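Local coordinates for protein GH3 beta-N-acetylglucosaminidase (Paenibacillaceae, PDB 6K5J) that probably hydrolyses terminal, beta-linked N-acetylglucosamine units from oligosaccharides such as chitin fragments, as a glycoside hydrolase of family 3, at residues H196-V201 against K277-G282; V286-V289 against L295-V298; K418-D423 against T518-V523; Y415-K418 against D423-E426. All coordinates share one frame; numbering follows the deposited sequence.

Contact 1. Residues H196-V201 against K277-G282; sequences HALPTV and KFYGVG
Leu198 bridges two aromatic rings that follow one another in the opposing loop. Its CB lies over one face of the Phe278 ring, nearer the rim than the middle, with CB to CE1 of Phe278 at 4.0 Å. The branch beyond goes elsewhere: CG stands anti to the backbone N (chi1 -176°), and the CD2 methyl meets the phenol of Tyr279 near the ring plane, at the edge, 3.9 Å from Tyr279 OH. The leucine and tyrosine side chains cross at about a right angle, and it is the hydroxyl end of the tyrosine, not a face, that meets the methyl. Phe278 is held from its other face as well, since Lys277 CD sits 3.9 Å above the plane, again toward the rim. No hydrogen bond joins the two segments.

Both belong to the family 3 N-terminal domain, a domain of the TIM-barrel clan. Residues 196-201 lie in the loop after strand 178-184, a loop that probably corresponds to the one bearing the His/Asp motif in related family 3 N-acetylglucosaminidases, while 277-282 leads into helix 281-291 with Gly280 as its N-cap. Further out, Tyr279 OH is hydrogen-bonded to Lys241 O, which fixes the hydroxyl that CD2 touches, and the tyrosine ring also packs on Pro243 and Leu246. Leu198 leans in addition on Ala274 of helix 273-276.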
loop_
_atom_site.group_PDB
_atom_site.type_symbol
_atom_site.label_atom_id
_atom_site.label_comp_id
_atom_site.label_asym_id
_atom_site.label_seq_id
_atom_site.Cartn_x
_atom_site.Cartn_y
_atom_site.Cartn_z
ATOM N N HIS A 196 15.645 -1.089 2.520
ATOM C CA HIS A 196 16.841 -1.326 3.317
ATOM C C HIS A 196 18.015 -1.870 2.531
ATOM O O HIS A 196 19.150 -1.753 3.004
ATOM C CB HIS A 196 16.539 -2.312 4.460
ATOM C CG HIS A 196 15.367 -1.912 5.296
ATOM N ND1 HIS A 196 15.267 -0.670 5.886
ATOM C CD2 HIS A 196 14.229 -2.575 5.618
ATOM C CE1 HIS A 196 14.124 -0.589 6.544
ATOM N NE2 HIS A 196 13.474 -1.731 6.396
ATOM N N ALA A 197 17.776 -2.466 1.368
ATOM C CA ALA A 197 18.806 -3.134 0.590
ATOM C C ALA A 197 18.470 -2.959 -0.885
ATOM O O ALA A 197 17.445 -2.368 -1.243
ATOM C CB ALA A 197 18.905 -4.615 0.979
ATOM N N LEU A 198 19.344 -3.481 -1.746
ATOM C CA LEU A 198 19.136 -3.502 -3.192
ATOM C C LEU A 198 18.780 -4.926 -3.608
ATOM O O LEU A 198 19.674 -5.751 -3.851
ATOM C CB LEU A 198 20.389 -3.018 -3.920
ATOM C CG LEU A 198 20.342 -2.877 -5.441
ATOM C CD1 LEU A 198 19.220 -1.931 -5.876
ATOM C CD2 LEU A 198 21.692 -2.364 -5.940
ATOM N N PRO A 199 17.498 -5.268 -3.690
ATOM C CA PRO A 199 17.115 -6.653 -3.969
ATOM C C PRO A 199 17.348 -7.011 -5.429
ATOM O O PRO A 199 17.444 -6.149 -6.307
ATOM C CB PRO A 199 15.616 -6.690 -3.628
ATOM C CG PRO A 199 15.320 -5.358 -2.926
ATOM C CD PRO A 199 16.322 -4.404 -3.501
ATOM N N THR A 200 17.430 -8.317 -5.674
ATOM C CA THR A 200 17.574 -8.876 -7.011
ATOM C C THR A 200 16.440 -9.854 -7.272
ATOM O O THR A 200 16.099 -10.660 -6.401
ATOM C CB THR A 200 18.917 -9.600 -7.175
ATOM O OG1 THR A 200 19.988 -8.680 -6.962
ATOM C CG2 THR A 200 19.037 -10.214 -8.585
ATOM N N VAL A 201 15.852 -9.762 -8.461
ATOM C CA VAL A 201 14.970 -10.790 -9.009
ATOM C C VAL A 201 15.752 -11.421 -10.155
ATOM O O VAL A 201 15.862 -10.814 -11.229
ATOM C CB VAL A 201 13.634 -10.199 -9.478
ATOM C CG1 VAL A 201 12.761 -11.273 -10.130
ATOM C CG2 VAL A 201 12.900 -9.568 -8.291
ATOM N N LYS A 277 21.601 5.102 -0.654
ATOM C CA LYS A 277 22.850 4.574 -0.119
ATOM C C LYS A 277 23.801 4.101 -1.205
ATOM O O LYS A 277 25.021 4.161 -1.020
ATOM C CB LYS A 277 22.568 3.421 0.851
ATOM C CG LYS A 277 23.807 2.862 1.542
ATOM C CD LYS A 277 23.687 1.366 1.804
ATOM C CE LYS A 277 23.715 1.063 3.296
ATOM N NZ LYS A 277 23.621 -0.401 3.579
ATOM N N PHE A 278 23.279 3.633 -2.336
ATOM C CA PHE A 278 24.133 3.122 -3.396
ATOM C C PHE A 278 24.376 4.125 -4.515
ATOM O O PHE A 278 25.384 4.001 -5.220
ATOM C CB PHE A 278 23.529 1.842 -3.998
ATOM C CG PHE A 278 23.387 0.706 -3.017
ATOM C CD1 PHE A 278 22.248 0.580 -2.235
ATOM C CD2 PHE A 278 24.390 -0.242 -2.886
ATOM C CE1 PHE A 278 22.113 -0.468 -1.332
ATOM C CE2 PHE A 278 24.262 -1.292 -1.990
ATOM C CZ PHE A 278 23.123 -1.403 -1.210
ATOM N N TYR A 279 23.493 5.109 -4.699
ATOM C CA TYR A 279 23.617 5.997 -5.850
ATOM C C TYR A 279 23.539 7.478 -5.493
ATOM O O TYR A 279 24.124 8.299 -6.205
ATOM C CB TYR A 279 22.550 5.654 -6.900
ATOM C CG TYR A 279 22.606 4.216 -7.367
ATOM C CD1 TYR A 279 23.400 3.839 -8.445
ATOM C CD2 TYR A 279 21.862 3.230 -6.724
ATOM C CE1 TYR A 279 23.455 2.510 -8.864
ATOM C CE2 TYR A 279 21.906 1.913 -7.130
ATOM C CZ TYR A 279 22.708 1.554 -8.199
ATOM O OH TYR A 279 22.746 0.235 -8.593
ATOM N N GLY A 280 22.833 7.837 -4.422
ATOM C CA GLY A 280 22.613 9.237 -4.034
ATOM C C GLY A 280 21.341 9.815 -4.636
ATOM O O GLY A 280 20.918 9.452 -5.727
ATOM N N VAL A 281 20.720 10.749 -3.904
ATOM C CA VAL A 281 19.419 11.280 -4.330
ATOM C C VAL A 281 19.568 12.181 -5.559
ATOM O O VAL A 281 18.823 12.046 -6.539
ATOM C CB VAL A 281 18.722 12.016 -3.172
ATOM C CG1 VAL A 281 17.463 12.745 -3.674
ATOM C CG2 VAL A 281 18.359 11.026 -2.043
ATOM N N GLY A 282 20.520 13.118 -5.523
ATOM C CA GLY A 282 20.681 14.036 -6.643
ATOM C C GLY A 282 21.064 13.322 -7.926
ATOM O O GLY A 282 20.437 13.511 -8.974
#

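Contact 2. Residues V286-V289 against L295-V298; sequences VQAV and LILV
Ala288 and Val289 meet a single methyl group, CD1 of Ile296, and the whole contact is apolar. The closer approach is from the alanine, whose CB lies 3.7 Å from Ile296 CD1; the CG2 methyl of Val289 comes to 4.0 Å from the same Ile296 CD1. Two consecutive helical residues thus each set one methyl against the isoleucine tip, from directions about perpendicular. The isoleucine reaches them because CG1 stands anti to its carbonyl carbon (chi1 -60°), which carries CD1 off the strand toward the helix. Val289 and Ile296 cross at about a right angle, methyl against methyl, whereas the small alanine lets the helix come in so that the CA atoms of Ala288 and Ile296 are 7.5 Å apart.

This is the helix-then-strand step of an alpha/beta barrel: helix 281-291 turns back through a short loop into strand 296-298, which runs parallel to strand 21-23. Ile296 faces the helix, while its neighbour Leu297 touches an N-acetylglucosamine, so successive residues of the strand serve different surroundings.

Further side-chain packing enlarges the core: Ile296 also packs on Thr267 and Leu270, and Val289 on Leu312 of helix 302-317.

Hydrogen bonding across the two segments is absent, and several backbone polar groups have partners outside them. Ile296 pairs with Leu20 and Met22, and Val289 O accepts from Arg325 NH2.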
loop_
_atom_site.group_PDB
_atom_site.type_symbol
_atom_site.label_atom_id
_atom_site.label_comp_id
_atom_site.label_asym_id
_atom_site.label_seq_id
_atom_site.Cartn_x
_atom_site.Cartn_y
_atom_site.Cartn_z
ATOM N N VAL A 286 18.927 12.419 -11.566
ATOM C CA VAL A 286 19.420 12.571 -12.934
ATOM C C VAL A 286 19.369 11.237 -13.663
ATOM O O VAL A 286 18.901 11.146 -14.802
ATOM C CB VAL A 286 20.847 13.156 -12.924
ATOM C CG1 VAL A 286 21.433 13.184 -14.338
ATOM C CG2 VAL A 286 20.840 14.541 -12.308
ATOM N N GLN A 287 19.844 10.177 -13.012
ATOM C CA GLN A 287 19.890 8.880 -13.673
ATOM C C GLN A 287 18.496 8.321 -13.927
ATOM O O GLN A 287 18.287 7.611 -14.921
ATOM C CB GLN A 287 20.716 7.902 -12.847
ATOM C CG GLN A 287 22.205 8.013 -13.108
ATOM C CD GLN A 287 23.015 7.151 -12.174
ATOM O OE1 GLN A 287 23.702 7.653 -11.284
ATOM N NE2 GLN A 287 22.938 5.846 -12.367
ATOM N N ALA A 288 17.534 8.632 -13.051
ATOM C CA ALA A 288 16.157 8.195 -13.277
ATOM C C ALA A 288 15.557 8.850 -14.518
ATOM O O ALA A 288 14.884 8.185 -15.316
ATOM C CB ALA A 288 15.306 8.505 -12.046
ATOM N N VAL A 289 15.766 10.151 -14.693
ATOM C CA VAL A 289 15.271 10.800 -15.905
ATOM C C VAL A 289 15.965 10.216 -17.129
ATOM O O VAL A 289 15.324 9.904 -18.138
ATOM C CB VAL A 289 15.458 12.327 -15.823
ATOM C CG1 VAL A 289 15.187 12.960 -17.188
ATOM C CG2 VAL A 289 14.534 12.925 -14.746
ATOM N N LEU A 295 8.682 11.492 -13.338
ATOM C CA LEU A 295 8.353 12.127 -12.072
ATOM C C LEU A 295 9.244 11.535 -10.992
ATOM O O LEU A 295 9.194 10.326 -10.734
ATOM C CB LEU A 295 6.873 11.943 -11.727
ATOM C CG LEU A 295 6.358 12.749 -10.532
ATOM C CD1 LEU A 295 6.569 14.266 -10.724
ATOM C CD2 LEU A 295 4.876 12.444 -10.281
ATOM N N ILE A 296 10.040 12.395 -10.368
ATOM C CA ILE A 296 11.026 12.030 -9.353
ATOM C C ILE A 296 10.384 12.216 -7.985
ATOM O O ILE A 296 10.020 13.337 -7.612
ATOM C CB ILE A 296 12.282 12.911 -9.476
ATOM C CG1 ILE A 296 12.942 12.769 -10.850
ATOM C CG2 ILE A 296 13.241 12.672 -8.312
ATOM C CD1 ILE A 296 13.036 11.377 -11.387
ATOM N N LEU A 297 10.246 11.135 -7.226
ATOM C CA LEU A 297 9.581 11.182 -5.929
ATOM C C LEU A 297 10.626 11.327 -4.824
ATOM O O LEU A 297 11.516 10.476 -4.687
ATOM C CB LEU A 297 8.739 9.926 -5.716
ATOM C CG LEU A 297 7.980 9.818 -4.394
ATOM C CD1 LEU A 297 7.012 10.998 -4.208
ATOM C CD2 LEU A 297 7.236 8.495 -4.334
ATOM N N VAL A 298 10.529 12.397 -4.040
ATOM C CA VAL A 298 11.425 12.621 -2.902
ATOM C C VAL A 298 10.540 13.041 -1.729
ATOM O O VAL A 298 10.203 14.217 -1.568
ATOM C CB VAL A 298 12.517 13.654 -3.196
ATOM C CG1 VAL A 298 13.570 13.629 -2.085
ATOM C CG2 VAL A 298 13.191 13.362 -4.549
#

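Contact 3. Residues K418-D423 against T518-V523; sequences KSAGYD and TGQIAV
Two helix ends, each closed by a Schellman motif, meet where Tyr422 packs against Thr518 and Ala420 against Gln520. Gly421 ends helix 413-419 and Gly519 ends helix 507-517, both with positive phi, and the residues next to these glycines make the contact. The main one is tight: the methyl CG2 of Thr518 lies 3.3 Å from Tyr422 CZ and comes in obliquely, closest to the hydroxyl end of the ring. Thr518 CB follows behind it, 3.4 Å from Tyr422 OH. The tyrosine gets there because its CG stands anti to the carbonyl carbon (chi1 -75°), sending the ring across toward the other helix end.

The C-terminal part of the chain is built round a mixed six-stranded sheet, and the contact joins two helix termini beside it. Leu384 and Lys386, in a loop, also touch the Tyr422 ring.

On the threonine, methyl and hydroxyl divide the work. While CG2 meets the tyrosine, OG1 accepts a nearly straight bond from Gln520 NE2 (2.7 Å, 167°), lying close to the amide plane of the glutamine, and is hydrogen-bonded to Ala514 O in the preceding helical turn. The bond from Gln520 NE2 to Thr518 OG1 holds the amide where NE2 is 4.3 Å from Ala420 CB. With an alanine in place of Tyr422, the Thr518 methyl would probably lose its aromatic neighbour and a gap open between the two helix ends. A water in the ring plane lies close to Tyr422 OH, at a distance so short that its position is doubtful.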
loop_
_atom_site.group_PDB
_atom_site.type_symbol
_atom_site.label_atom_id
_atom_site.label_comp_id
_atom_site.label_asym_id
_atom_site.label_seq_id
_atom_site.Cartn_x
_atom_site.Cartn_y
_atom_site.Cartn_z
ATOM N N LYS A 418 -17.761 -9.055 21.392
ATOM C CA LYS A 418 -18.546 -8.421 22.447
ATOM C C LYS A 418 -19.879 -7.910 21.917
ATOM O O LYS A 418 -20.918 -8.051 22.576
ATOM C CB LYS A 418 -17.744 -7.274 23.063
ATOM C CG LYS A 418 -16.706 -7.725 24.063
ATOM C CD LYS A 418 -15.861 -6.544 24.560
ATOM C CE LYS A 418 -14.757 -7.032 25.488
ATOM N NZ LYS A 418 -13.659 -6.025 25.643
ATOM N N SER A 419 -19.878 -7.314 20.726
ATOM C CA SER A 419 -21.137 -6.823 20.187
ATOM C C SER A 419 -22.110 -7.958 19.897
ATOM O O SER A 419 -23.323 -7.726 19.857
ATOM C CB SER A 419 -20.880 -5.983 18.929
ATOM O OG SER A 419 -20.882 -6.796 17.767
ATOM N N ALA A 420 -21.616 -9.178 19.717
ATOM C CA ALA A 420 -22.471 -10.329 19.485
ATOM C C ALA A 420 -22.946 -10.976 20.779
ATOM O O ALA A 420 -23.670 -11.974 20.724
ATOM C CB ALA A 420 -21.739 -11.365 18.631
ATOM N N GLY A 421 -22.548 -10.448 21.933
ATOM C CA GLY A 421 -22.970 -10.992 23.206
ATOM C C GLY A 421 -22.031 -11.998 23.831
ATOM O O GLY A 421 -22.420 -12.665 24.797
ATOM N N TYR A 422 -20.811 -12.130 23.326
ATOM C CA TYR A 422 -19.854 -13.053 23.910
ATOM C C TYR A 422 -19.141 -12.405 25.098
ATOM O O TYR A 422 -18.988 -11.180 25.178
ATOM C CB TYR A 422 -18.847 -13.527 22.849
ATOM C CG TYR A 422 -19.472 -14.536 21.907
ATOM C CD1 TYR A 422 -20.464 -14.148 21.004
ATOM C CD2 TYR A 422 -19.112 -15.870 21.949
ATOM C CE1 TYR A 422 -21.069 -15.069 20.162
ATOM C CE2 TYR A 422 -19.698 -16.799 21.099
ATOM C CZ TYR A 422 -20.681 -16.393 20.215
ATOM O OH TYR A 422 -21.278 -17.313 19.381
ATOM N N ASP A 423 -18.750 -13.249 26.049
ATOM C CA ASP A 423 -18.047 -12.847 27.265
ATOM C C ASP A 423 -16.557 -12.899 26.955
ATOM O O ASP A 423 -15.942 -13.965 26.982
ATOM C CB ASP A 423 -18.435 -13.775 28.412
ATOM C CG ASP A 423 -17.660 -13.509 29.697
ATOM O OD1 ASP A 423 -17.024 -12.448 29.826
ATOM O OD2 ASP A 423 -17.707 -14.388 30.582
ATOM N N THR A 518 -18.262 -17.419 15.184
ATOM C CA THR A 518 -19.501 -17.669 15.904
ATOM C C THR A 518 -20.527 -18.435 15.066
ATOM O O THR A 518 -21.683 -18.546 15.475
ATOM C CB THR A 518 -20.098 -16.341 16.400
ATOM O OG1 THR A 518 -20.346 -15.472 15.288
ATOM C CG2 THR A 518 -19.135 -15.650 17.343
ATOM N N GLY A 519 -20.142 -18.941 13.895
ATOM C CA GLY A 519 -21.071 -19.738 13.111
ATOM C C GLY A 519 -22.179 -18.969 12.425
ATOM O O GLY A 519 -23.158 -19.573 11.975
ATOM N N GLN A 520 -22.061 -17.645 12.329
ATOM C CA GLN A 520 -23.110 -16.873 11.677
ATOM C C GLN A 520 -22.968 -16.872 10.159
ATOM O O GLN A 520 -23.982 -16.837 9.450
ATOM C CB GLN A 520 -23.112 -15.443 12.223
ATOM C CG GLN A 520 -23.525 -15.407 13.698
ATOM C CD GLN A 520 -23.449 -14.021 14.294
ATOM O OE1 GLN A 520 -24.325 -13.186 14.048
ATOM N NE2 GLN A 520 -22.407 -13.763 15.092
ATOM N N ILE A 521 -21.738 -16.904 9.639
ATOM C CA ILE A 521 -21.512 -17.038 8.204
ATOM C C ILE A 521 -20.520 -18.166 7.970
ATOM O O ILE A 521 -19.750 -18.548 8.854
ATOM C CB ILE A 521 -21.003 -15.730 7.554
ATOM C CG1 ILE A 521 -19.605 -15.359 8.088
ATOM C CG2 ILE A 521 -21.986 -14.574 7.802
ATOM C CD1 ILE A 521 -19.063 -14.002 7.500
ATOM N N ALA A 522 -20.561 -18.715 6.765
ATOM C CA ALA A 522 -19.616 -19.739 6.364
ATOM C C ALA A 522 -18.374 -19.091 5.764
ATOM O O ALA A 522 -18.406 -17.957 5.283
ATOM C CB ALA A 522 -20.248 -20.687 5.338
ATOM N N VAL A 523 -17.271 -19.837 5.780
ATOM C CA VAL A 523 -16.060 -19.343 5.138
ATOM C C VAL A 523 -16.210 -19.482 3.631
ATOM O O VAL A 523 -16.637 -20.521 3.115
ATOM C CB VAL A 523 -14.808 -20.081 5.642
ATOM C CG1 VAL A 523 -14.119 -19.265 6.740
ATOM C CG2 VAL A 523 -15.151 -21.463 6.128
HETATM O O HOH W 1 -20.707 -19.482 18.439
#

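Contact 4. Residues Y415-K418 against D423-E426; sequences YWLK and DVNE
Val424 is overlapped by two helical side chains at once, Leu417 and Lys418. Its CG2 methyl meets Leu417 CB at 3.7 Å, while its CB lies 3.8 Å from Lys418 CG. From there the lysine chain runs extended and crosses the valine obliquely, so that Lys418 CE reaches 3.6 Å from Val424 O; the aliphatic stem covers the strand and carries the ammonium group past it.

The pieces belong to a beta-alpha-beta unit, strand 390-396, helix 413-419, strand 424-430, in which the helix packs on the sheet and the strands run parallel. Leu417 and Val424 both touch Val392 of the first strand.

At the far end the charges of Lys418 and Glu426 do not touch: NZ and OE1 are 5.1 Å apart. One water spans them, taking a hydrogen bond from Lys418 NZ at 2.6 Å and giving one to Glu426 OE1 at 2.8 Å. A second water accepts from Lys418 NZ and from the Glu426 backbone N. The carboxylate itself is held at the start of the helix, with OE1 hydrogen-bonded to Thr412 OG1 and OE2 to Gly414 N, a setting likely to favour its charged form.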
loop_
_atom_site.group_PDB
_atom_site.type_symbol
_atom_site.label_atom_id
_atom_site.label_comp_id
_atom_site.label_asym_id
_atom_site.label_seq_id
_atom_site.Cartn_x
_atom_site.Cartn_y
_atom_site.Cartn_z
ATOM N N TYR A 415 -13.917 -6.508 20.074
ATOM C CA TYR A 415 -15.018 -5.564 19.899
ATOM C C TYR A 415 -16.218 -6.227 19.229
ATOM O O TYR A 415 -17.356 -6.114 19.700
ATOM C CB TYR A 415 -14.530 -4.365 19.083
ATOM C CG TYR A 415 -15.620 -3.400 18.637
ATOM C CD1 TYR A 415 -15.998 -2.322 19.441
ATOM C CD2 TYR A 415 -16.261 -3.566 17.411
ATOM C CE1 TYR A 415 -16.993 -1.440 19.032
ATOM C CE2 TYR A 415 -17.245 -2.691 16.989
ATOM C CZ TYR A 415 -17.606 -1.629 17.806
ATOM O OH TYR A 415 -18.586 -0.762 17.392
ATOM N N TRP A 416 -15.986 -6.936 18.121
ATOM C CA TRP A 416 -17.117 -7.529 17.410
ATOM C C TRP A 416 -17.691 -8.723 18.162
ATOM O O TRP A 416 -18.909 -8.942 18.151
ATOM C CB TRP A 416 -16.700 -7.928 15.996
ATOM C CG TRP A 416 -16.413 -6.737 15.142
ATOM C CD1 TRP A 416 -15.194 -6.311 14.720
ATOM C CD2 TRP A 416 -17.368 -5.811 14.620
ATOM N NE1 TRP A 416 -15.326 -5.175 13.955
ATOM C CE2 TRP A 416 -16.653 -4.849 13.878
ATOM C CE3 TRP A 416 -18.760 -5.707 14.699
ATOM C CZ2 TRP A 416 -17.286 -3.799 13.209
ATOM C CZ3 TRP A 416 -19.387 -4.662 14.050
ATOM C CH2 TRP A 416 -18.647 -3.719 13.312
ATOM N N LEU A 417 -16.841 -9.526 18.800
ATOM C CA LEU A 417 -17.375 -10.637 19.579
ATOM C C LEU A 417 -18.224 -10.121 20.732
ATOM O O LEU A 417 -19.298 -10.666 21.018
ATOM C CB LEU A 417 -16.243 -11.523 20.086
ATOM C CG LEU A 417 -15.562 -12.407 19.041
ATOM C CD1 LEU A 417 -14.406 -13.141 19.674
ATOM C CD2 LEU A 417 -16.557 -13.394 18.421
ATOM N N LYS A 418 -17.761 -9.055 21.392
ATOM C CA LYS A 418 -18.546 -8.421 22.447
ATOM C C LYS A 418 -19.879 -7.910 21.917
ATOM O O LYS A 418 -20.918 -8.051 22.576
ATOM C CB LYS A 418 -17.744 -7.274 23.063
ATOM C CG LYS A 418 -16.706 -7.725 24.063
ATOM C CD LYS A 418 -15.861 -6.544 24.560
ATOM C CE LYS A 418 -14.757 -7.032 25.488
ATOM N NZ LYS A 418 -13.659 -6.025 25.643
ATOM N N ASP A 423 -18.750 -13.249 26.049
ATOM C CA ASP A 423 -18.047 -12.847 27.265
ATOM C C ASP A 423 -16.557 -12.899 26.955
ATOM O O ASP A 423 -15.942 -13.965 26.982
ATOM C CB ASP A 423 -18.435 -13.775 28.412
ATOM C CG ASP A 423 -17.660 -13.509 29.697
ATOM O OD1 ASP A 423 -17.024 -12.448 29.826
ATOM O OD2 ASP A 423 -17.707 -14.388 30.582
ATOM N N VAL A 424 -15.974 -11.742 26.659
ATOM C CA VAL A 424 -14.657 -11.659 26.044
ATOM C C VAL A 424 -13.688 -10.990 27.008
ATOM O O VAL A 424 -13.979 -9.921 27.554
ATOM C CB VAL A 424 -14.718 -10.894 24.709
ATOM C CG1 VAL A 424 -13.328 -10.657 24.156
ATOM C CG2 VAL A 424 -15.590 -11.661 23.693
ATOM N N ASN A 425 -12.532 -11.610 27.197
ATOM C CA ASN A 425 -11.374 -10.961 27.793
ATOM C C ASN A 425 -10.386 -10.714 26.654
ATOM O O ASN A 425 -9.719 -11.646 26.206
ATOM C CB ASN A 425 -10.771 -11.846 28.883
ATOM C CG ASN A 425 -9.633 -11.170 29.628
ATOM O OD1 ASN A 425 -9.047 -10.204 29.146
ATOM N ND2 ASN A 425 -9.331 -11.668 30.826
ATOM N N GLU A 426 -10.292 -9.467 26.176
ATOM C CA GLU A 426 -9.343 -9.124 25.116
ATOM C C GLU A 426 -8.076 -8.514 25.704
ATOM O O GLU A 426 -8.115 -7.431 26.302
ATOM C CB GLU A 426 -9.943 -8.165 24.091
ATOM C CG GLU A 426 -9.016 -7.962 22.894
ATOM C CD GLU A 426 -9.725 -7.360 21.695
ATOM O OE1 GLU A 426 -10.287 -6.250 21.827
ATOM O OE2 GLU A 426 -9.735 -8.014 20.624
HETATM O O HOH W 2 -12.648 -5.781 23.229
HETATM O O HOH W 3 -11.760 -7.213 27.390
#

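In the fold
From the N terminus, contact 1 closes a long loop that brings residues 277-282 back to the loop after strand 178-184. Contact 2 opens on the helix that contact 1 reaches and closes a short turn into strand 296-298; the two are in series and touch through Val281 and Val298. The chain then passes to the far side of its centre; the centres of contacts 1 and 4 lie about 45 Å apart. Contact 4 closes within a few residues, tying helix 413-419 to strand 424-430 of the six-stranded sheet, whereas contact 3, starting from the same stretch, joins the ends of helices 413-419 and 507-517. They interleave, and Tyr422 N probably hydrogen-bonds Leu417 O.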